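Local coordinates for protein ADP-ribosylating toxin CARDS (PDB 4TLV) that transfers the ADP-ribosyl group of NAD(+) to multiple target proteins and causes vacuoles to form in mammalian cells, at residues V108-G113 / L209-A214. Residues are numbered along the deposited sequence; the frame is centred on the assembly and turned at random.
Sequences VVFDSG and LSIPQA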
loop_
_atom_site.group_PDB
_atom_site.type_symbol
_atom_site.label_atom_id
_atom_site.label_comp_id
_atom_site.label_asym_id
_atom_site.label_seq_id
_atom_site.Cartn_x
_atom_site.Cartn_y
_atom_site.Cartn_z
ATOM N N VAL A 108 15.971 22.603 -1.596
ATOM C CA VAL A 108 15.943 22.321 -0.175
ATOM C C VAL A 108 17.204 22.840 0.514
ATOM O O VAL A 108 18.306 22.729 -0.015
ATOM C CB VAL A 108 15.808 20.800 0.087
ATOM C CG1 VAL A 108 16.131 20.474 1.545
ATOM C CG2 VAL A 108 14.398 20.310 -0.300
ATOM N N VAL A 109 17.038 23.403 1.699
ATOM C CA VAL A 109 18.179 23.734 2.536
ATOM C C VAL A 109 18.284 22.710 3.652
ATOM O O VAL A 109 17.360 22.557 4.455
ATOM C CB VAL A 109 18.048 25.161 3.113
ATOM C CG1 VAL A 109 18.990 25.351 4.287
ATOM C CG2 VAL A 109 18.325 26.183 2.020
ATOM N N PHE A 110 19.400 21.990 3.706
ATOM C CA PHE A 110 19.560 20.984 4.745
ATOM C C PHE A 110 20.121 21.615 6.013
ATOM O O PHE A 110 21.320 21.888 6.105
ATOM C CB PHE A 110 20.417 19.803 4.244
ATOM C CG PHE A 110 19.763 19.024 3.129
ATOM C CD1 PHE A 110 18.862 17.999 3.416
ATOM C CD2 PHE A 110 20.009 19.336 1.807
ATOM C CE1 PHE A 110 18.239 17.294 2.398
ATOM C CE2 PHE A 110 19.386 18.632 0.777
ATOM C CZ PHE A 110 18.495 17.608 1.075
ATOM N N ASP A 111 19.242 21.868 6.982
ATOM C CA ASP A 111 19.669 22.376 8.280
ATOM C C ASP A 111 20.527 21.337 8.978
ATOM O O ASP A 111 21.439 21.662 9.737
ATOM C CB ASP A 111 18.460 22.697 9.161
ATOM C CG ASP A 111 17.658 23.877 8.649
ATOM O OD1 ASP A 111 18.144 24.586 7.743
ATOM O OD2 ASP A 111 16.539 24.090 9.160
ATOM N N SER A 112 20.217 20.076 8.709
ATOM C CA SER A 112 20.924 18.955 9.298
ATOM C C SER A 112 20.805 17.803 8.311
ATOM O O SER A 112 19.814 17.714 7.581
ATOM C CB SER A 112 20.293 18.579 10.639
ATOM O OG SER A 112 20.995 17.522 11.261
ATOM N N GLY A 113 21.817 16.944 8.270
ATOM C CA GLY A 113 21.839 15.835 7.328
ATOM C C GLY A 113 22.041 16.275 5.888
ATOM O O GLY A 113 22.494 17.388 5.619
ATOM N N LEU A 209 15.060 21.431 5.723
ATOM C CA LEU A 209 14.883 20.086 6.235
ATOM C C LEU A 209 15.972 19.740 7.244
ATOM O O LEU A 209 17.144 20.078 7.043
ATOM C CB LEU A 209 14.921 19.107 5.055
ATOM C CG LEU A 209 13.630 18.407 4.629
ATOM C CD1 LEU A 209 12.414 19.274 4.839
ATOM C CD2 LEU A 209 13.722 17.883 3.176
ATOM N N SER A 210 15.579 19.083 8.334
ATOM C CA SER A 210 16.517 18.502 9.279
ATOM C C SER A 210 16.374 16.988 9.258
ATOM O O SER A 210 15.435 16.442 9.838
ATOM C CB SER A 210 16.257 19.006 10.697
ATOM O OG SER A 210 16.403 20.412 10.769
ATOM N N ILE A 211 17.308 16.318 8.596
ATOM C CA ILE A 211 17.287 14.865 8.477
ATOM C C ILE A 211 18.015 14.227 9.646
ATOM O O ILE A 211 19.186 14.523 9.878
ATOM C CB ILE A 211 17.975 14.415 7.173
ATOM C CG1 ILE A 211 17.553 15.317 6.009
ATOM C CG2 ILE A 211 17.696 12.938 6.900
ATOM C CD1 ILE A 211 16.047 15.287 5.690
ATOM N N PRO A 212 17.333 13.323 10.372
ATOM C CA PRO A 212 17.926 12.683 11.546
ATOM C C PRO A 212 18.951 11.606 11.166
ATOM O O PRO A 212 18.926 11.081 10.054
ATOM C CB PRO A 212 16.719 12.052 12.245
ATOM C CG PRO A 212 15.752 11.772 11.136
ATOM C CD PRO A 212 15.952 12.864 10.112
ATOM N N GLN A 213 19.839 11.278 12.093
ATOM C CA GLN A 213 20.860 10.274 11.826
ATOM C C GLN A 213 20.396 8.870 12.179
ATOM O O GLN A 213 21.010 7.890 11.753
ATOM C CB GLN A 213 22.136 10.606 12.598
ATOM C CG GLN A 213 22.796 11.888 12.114
ATOM C CD GLN A 213 24.057 12.209 12.877
ATOM O OE1 GLN A 213 24.006 12.623 14.036
ATOM N NE2 GLN A 213 25.204 12.011 12.232
ATOM N N ALA A 214 19.323 8.772 12.959
ATOM C CA ALA A 214 18.887 7.476 13.482
ATOM C C ALA A 214 17.374 7.264 13.420
ATOM O O ALA A 214 16.596 8.224 13.314
ATOM C CB ALA A 214 19.378 7.289 14.903
HETATM O O HOH W 1 21.360 15.047 11.602
#
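With Phe110 CG anti to its own carbonyl carbon (chi1 -65°), the ring meets Ile211, whose CG1 comes to its edge, 4.0 Å from Phe110 CD1. Val108 CG1, anti to the backbone N (chi1 166°), reaches Leu209 CD2 at 3.9 Å. The same methyl sits over the centre of the Phe110 ring. Helix 92-104 packs on Val108 and Phe110; helix 115-126 packs on Phe110 and Ile211.

The backbones run parallel. Leu209 N gives a nearly straight bond to Val109 O (2.9 Å), then a beta bulge at Asp111 shifts the register. There Leu209 O is shared unequally: it takes Asp111 N in a short but bent bond (2.8 Å, 131° at the hydrogen) and Ser112 N only weakly. Beyond the bulge, Ile211 N donates to Ser112 O from above the carbonyl plane (3.0 Å). A water donates to Ile211 O, and Asp111 OD1 bonds His208 ND1.

Main-chain N-H...O bonds thus carry the pairing through the bulge, joining the mART domain to the start of the segment inferred to form the NAD(+)-binding pocket. Phe110 and buried Leu209 lie on one face of this two-stranded parallel pair, and the hydroxyl-bearing side chains of Ser112 and Ser210 on the other.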